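Local coordinates for carbonic anhydrase (Neosartorya fumigata, PDB 7COJ), which probably catalyses the reversible hydration of carbon dioxide to hydrogencarbonate as a zinc-dependent carbonic anhydrase of the beta class, at residues R141-V146 with G191-W196; G174-G179 with I256-S261. All coordinates share one frame; numbering follows the deposited sequence.

Interaction 1 (R141-V146 with G191-W196); sequences RNIANV and GILDPW. With AZM (5-acetamido-1,3,4-thiadiazole-2-sulfonamide), chain F.
The wall of the active-site pocket, here occupied by the sulfonamide AZM (acetazolamide), is where I143 and L193 meet, with W196 locked in behind them. I143 belongs to the turn that follows strand 137-142; L193 and W196 belong to helix 193-206. The one hydrogen bond between the segments runs from W196 NE1 to I143 O, 2.8 Å long and almost straight at 177°. The carbonyl oxygen lies in the plane of the indole and receives the N-H on a lone pair. W196 CG stands anti to the backbone N (chi1 179°), which sends the indole from the helix across to the turn. Next along the same ring edge comes N142, with ND2 3.5 Å from W196 CZ2. Amide and indole planes are steeply inclined, 74° apart. That amide also closes the turn on itself: N142 ND2 donates to V146 O at 3.0 Å, and N142 OD1 accepts from V146 N at 3.1 Å. V146 CB packs against W196 CZ2 at 4.1 Å. On the ligand side, I143 CG2 lies 3.8 Å from AZM S2, and L193 CD2 is likewise 3.8 Å from AZM O3. F138 of the second subunit packs on I143, so this part of the wall lies at a subunit interface. The chemistry implies a buried, mostly apolar contact in which the indole N-H and the I143 carbonyl satisfy each other. With both ends of the N142 amide bonded to V146, its rotation is fixed, and the turn offers the inhibitor aliphatic surface.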
# COMPACT_ATOMS: atom_id res chain seq x y z
N ARG A 141 3.43 14.36 -7.24
CA ARG A 141 4.73 14.63 -6.58
C ARG A 141 4.79 13.79 -5.30
O ARG A 141 3.81 13.79 -4.53
CB ARG A 141 4.90 16.13 -6.36
CG ARG A 141 5.17 16.90 -7.65
CD ARG A 141 5.07 18.38 -7.47
NE ARG A 141 6.12 18.95 -6.63
CZ ARG A 141 6.14 20.21 -6.21
NH1 ARG A 141 5.14 21.03 -6.50
NH2 ARG A 141 7.14 20.65 -5.47
N ASN A 142 5.93 13.13 -5.08
CA ASN A 142 6.16 12.25 -3.92
C ASN A 142 7.63 12.38 -3.55
O ASN A 142 8.37 13.09 -4.28
CB ASN A 142 5.63 10.84 -4.20
CG ASN A 142 6.43 10.09 -5.25
OD1 ASN A 142 7.61 10.39 -5.43
ND2 ASN A 142 5.81 9.09 -5.88
N ILE A 143 8.05 11.77 -2.46
CA ILE A 143 9.47 11.86 -2.02
C ILE A 143 10.34 11.16 -3.09
O ILE A 143 10.19 9.93 -3.27
CB ILE A 143 9.69 11.21 -0.65
CG1 ILE A 143 8.87 11.90 0.46
CG2 ILE A 143 11.16 11.17 -0.31
CD1 ILE A 143 9.26 13.31 0.68
N ALA A 144 11.23 11.92 -3.72
CA ALA A 144 12.26 11.44 -4.66
C ALA A 144 11.63 10.84 -5.93
O ALA A 144 12.31 10.06 -6.64
CB ALA A 144 13.15 10.43 -3.98
N ASN A 145 10.42 11.26 -6.29
CA ASN A 145 9.79 10.88 -7.58
C ASN A 145 9.97 9.38 -7.80
O ASN A 145 10.34 8.97 -8.90
CB ASN A 145 10.33 11.72 -8.76
CG ASN A 145 11.84 11.85 -8.85
OD1 ASN A 145 12.44 12.72 -8.20
ND2 ASN A 145 12.46 11.00 -9.68
N VAL A 146 9.66 8.58 -6.79
CA VAL A 146 9.83 7.10 -6.82
C VAL A 146 8.55 6.46 -7.34
O VAL A 146 7.47 6.80 -6.85
CB VAL A 146 10.20 6.54 -5.44
CG1 VAL A 146 10.33 5.03 -5.48
CG2 VAL A 146 11.48 7.18 -4.95
N GLY A 191 12.50 5.61 9.90
CA GLY A 191 11.12 5.23 10.24
C GLY A 191 10.35 4.89 8.97
O GLY A 191 10.89 4.17 8.13
N ILE A 192 9.17 5.48 8.80
CA ILE A 192 8.26 5.18 7.65
C ILE A 192 8.92 5.57 6.32
O ILE A 192 8.51 5.00 5.28
CB ILE A 192 6.89 5.85 7.87
CG1 ILE A 192 5.80 5.22 7.00
CG2 ILE A 192 7.00 7.35 7.69
CD1 ILE A 192 4.41 5.79 7.22
N LEU A 193 9.93 6.43 6.31
CA LEU A 193 10.68 6.75 5.05
C LEU A 193 11.46 5.53 4.54
O LEU A 193 11.66 5.48 3.32
CB LEU A 193 11.60 7.95 5.30
CG LEU A 193 10.87 9.30 5.29
CD1 LEU A 193 11.67 10.35 6.04
CD2 LEU A 193 10.60 9.73 3.85
N ASP A 194 11.86 4.58 5.40
CA ASP A 194 12.72 3.43 4.99
C ASP A 194 12.00 2.60 3.94
O ASP A 194 12.55 2.38 2.86
CB ASP A 194 13.19 2.53 6.13
CG ASP A 194 14.15 3.15 7.13
OD1 ASP A 194 14.70 4.18 6.83
OD2 ASP A 194 14.32 2.57 8.22
N PRO A 195 10.77 2.08 4.16
CA PRO A 195 10.11 1.30 3.12
C PRO A 195 9.86 2.13 1.85
O PRO A 195 9.96 1.58 0.78
CB PRO A 195 8.81 0.78 3.77
CG PRO A 195 8.63 1.65 4.99
CD PRO A 195 10.01 2.08 5.42
N TRP A 196 9.59 3.43 2.00
CA TRP A 196 9.34 4.31 0.83
C TRP A 196 10.59 4.36 -0.06
O TRP A 196 10.45 4.38 -1.28
CB TRP A 196 8.92 5.73 1.25
CG TRP A 196 8.70 6.56 0.03
CD1 TRP A 196 9.57 7.46 -0.53
CD2 TRP A 196 7.64 6.39 -0.92
NE1 TRP A 196 9.06 7.93 -1.71
CE2 TRP A 196 7.88 7.29 -1.98
CE3 TRP A 196 6.47 5.62 -0.94
CZ2 TRP A 196 7.02 7.41 -3.06
CZ3 TRP A 196 5.63 5.72 -2.03
CH2 TRP A 196 5.89 6.62 -3.06
C1 AZM F . 13.93 15.24 0.32
C2 AZM F . 14.85 14.02 2.12
C3 AZM F . 14.56 12.03 3.45
C4 AZM F . 15.04 11.34 4.69
N1 AZM F . 14.06 16.26 -2.15
N2 AZM F . 15.53 15.11 1.83
N3 AZM F . 14.94 15.84 0.82
N4 AZM F . 15.21 13.20 3.15
O1 AZM F . 12.21 14.77 -1.41
O2 AZM F . 12.45 17.10 -0.55
O3 AZM F . 13.64 11.64 2.76
S1 AZM F . 13.00 15.89 -1.04
S2 AZM F . 13.50 13.77 1.09

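Interaction 2 (G174-G179 with I256-S261); sequences GHTKCG and IYDVGS. With ZN (zinc ion), chain E; AZM (5-acetamido-1,3,4-thiadiazole-2-sulfonamide), chain F.
A side-chain bond extends the pairing of two neighbouring parallel strands: V259 N donates to T176 OG1 at 3.1 Å. T176 OG1 sits between its own backbone N and carbonyl carbon (chi1 65°), which brings it beside the 258-259 backbone. A water bonds to T176 OG1 at 2.7 Å and donates to D258 OD1, itself the acceptor of an Asx turn from G260 N. Before this point the pairing is regular. Y257 N donates to G174 O at 2.8 Å, and T176 N donates to Y257 O at 2.9 Å. H175 and Y257 share one face of the sheet, with H175 CB at the edge of the tyrosine ring. On the other face, I256 CD1 lies against the backbone of G174. The H175 ring then leads away to the zinc ion, which NE2 binds at 2.1 Å. C178 SG binds the same metal at 2.4 Å, as does the sulfonamide N1 of AZM. C178 CB lies over one face of the H175 imidazole, toward its rim. V259 CG1 approaches H175 ND1 to 3.6 Å, and H175 ND1 donates a weak hydrogen bond to T176 O. C119 is the further zinc ligand. Strands 169-175 and 251-257 are neighbours in the sheet, with strand 264-266 beyond 251-257. Helix 216-236 covers I256, helix 179-184 starts just after C178, and A107 of the second subunit packs on K177 and V259.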
# COMPACT_ATOMS: atom_id res chain seq x y z
N GLY A 174 13.42 13.94 -11.94
CA GLY A 174 14.28 13.97 -10.75
C GLY A 174 14.93 15.32 -10.61
O GLY A 174 14.75 16.17 -11.50
N HIS A 175 15.74 15.54 -9.57
CA HIS A 175 16.37 16.87 -9.42
C HIS A 175 17.72 16.71 -8.72
O HIS A 175 17.95 15.69 -8.07
CB HIS A 175 15.41 17.86 -8.75
CG HIS A 175 15.19 17.55 -7.32
ND1 HIS A 175 15.85 18.23 -6.30
CD2 HIS A 175 14.41 16.62 -6.74
CE1 HIS A 175 15.48 17.72 -5.13
NE2 HIS A 175 14.59 16.78 -5.40
N THR A 176 18.58 17.71 -8.90
CA THR A 176 19.89 17.80 -8.22
C THR A 176 19.59 18.14 -6.76
O THR A 176 18.56 18.81 -6.50
CB THR A 176 20.81 18.81 -8.90
OG1 THR A 176 20.25 20.12 -8.77
CG2 THR A 176 21.06 18.49 -10.36
N LYS A 177 20.45 17.69 -5.85
CA LYS A 177 20.34 17.95 -4.39
C LYS A 177 19.03 17.33 -3.87
O LYS A 177 18.40 17.93 -3.00
CB LYS A 177 20.37 19.46 -4.15
CG LYS A 177 21.52 20.20 -4.81
CD LYS A 177 22.83 19.82 -4.23
CE LYS A 177 23.09 20.60 -2.96
NZ LYS A 177 23.77 19.81 -1.90
N CYS A 178 18.60 16.19 -4.42
CA CYS A 178 17.43 15.44 -3.90
C CYS A 178 17.87 14.73 -2.62
O CYS A 178 18.64 13.76 -2.71
CB CYS A 178 16.83 14.49 -4.93
SG CYS A 178 15.39 13.63 -4.33
N GLY A 179 17.38 15.20 -1.47
CA GLY A 179 17.75 14.61 -0.18
C GLY A 179 17.14 13.22 -0.00
O GLY A 179 17.67 12.47 0.81
N ILE A 256 16.08 15.77 -15.47
CA ILE A 256 16.69 16.22 -14.19
C ILE A 256 16.54 17.73 -14.14
O ILE A 256 16.96 18.41 -15.10
CB ILE A 256 18.16 15.78 -14.07
CG1 ILE A 256 18.28 14.26 -13.99
CG2 ILE A 256 18.82 16.43 -12.86
CD1 ILE A 256 17.76 13.62 -12.72
N TYR A 257 15.94 18.23 -13.05
CA TYR A 257 15.85 19.66 -12.72
C TYR A 257 17.07 20.05 -11.91
O TYR A 257 17.35 19.44 -10.86
CB TYR A 257 14.55 19.95 -11.98
CG TYR A 257 14.38 21.39 -11.62
CD1 TYR A 257 14.27 22.34 -12.62
CD2 TYR A 257 14.42 21.83 -10.30
CE1 TYR A 257 14.12 23.68 -12.31
CE2 TYR A 257 14.28 23.16 -9.98
CZ TYR A 257 14.11 24.08 -10.99
OH TYR A 257 13.96 25.40 -10.73
N ASP A 258 17.78 21.09 -12.35
CA ASP A 258 18.94 21.65 -11.61
C ASP A 258 18.41 22.76 -10.70
O ASP A 258 18.05 23.86 -11.19
CB ASP A 258 20.02 22.15 -12.59
CG ASP A 258 21.30 22.59 -11.92
OD1 ASP A 258 21.24 23.14 -10.82
OD2 ASP A 258 22.34 22.31 -12.50
N VAL A 259 18.35 22.50 -9.40
CA VAL A 259 17.72 23.45 -8.43
C VAL A 259 18.58 24.72 -8.34
O VAL A 259 18.04 25.72 -7.89
CB VAL A 259 17.53 22.81 -7.04
CG1 VAL A 259 16.52 21.68 -7.11
CG2 VAL A 259 18.85 22.38 -6.42
N GLY A 260 19.85 24.68 -8.77
CA GLY A 260 20.75 25.85 -8.72
C GLY A 260 20.60 26.80 -9.91
O GLY A 260 20.91 27.97 -9.73
N SER A 261 20.18 26.31 -11.08
CA SER A 261 20.12 27.11 -12.33
C SER A 261 18.67 27.30 -12.78
O SER A 261 18.40 28.24 -13.56
CB SER A 261 20.92 26.43 -13.43
OG SER A 261 20.28 25.24 -13.85
ZN ZN E . 13.78 15.36 -4.04
C1 AZM F . 13.93 15.24 0.32
C2 AZM F . 14.85 14.02 2.12
C3 AZM F . 14.56 12.03 3.45
C4 AZM F . 15.04 11.34 4.69
N1 AZM F . 14.06 16.26 -2.15
N2 AZM F . 15.53 15.11 1.83
N3 AZM F . 14.94 15.84 0.82
N4 AZM F . 15.21 13.20 3.15
O1 AZM F . 12.21 14.77 -1.41
O2 AZM F . 12.45 17.10 -0.55
O3 AZM F . 13.64 11.64 2.76
S1 AZM F . 13.00 15.89 -1.04
S2 AZM F . 13.50 13.77 1.09
O HOH W 1 22.23 21.94 -8.57

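How the interactions relate
Interactions 1 and 2 approach the bound AZM from different parts of the fold, with their centres about 17 Å apart. Interaction 2 supplies two zinc ligands and holds the sulfonamide end. Interaction 1 supplies aliphatic wall along the thiadiazole and acetamide. The nearest side-chain atom of I143 is about 6 Å from the zinc ion. The contacts also touch directly: A144 CA lies 3.8 Å from C178 SG, and N145 OD1 lies 3.4 Å from G174 CA. Strands 137-142, 169-175 and 251-257 belong to one sheet, and strand 114-119, which leads to C119, separates the first two. The second subunit borders both contacts, and its Q110 hydrogen-bonds to AZM.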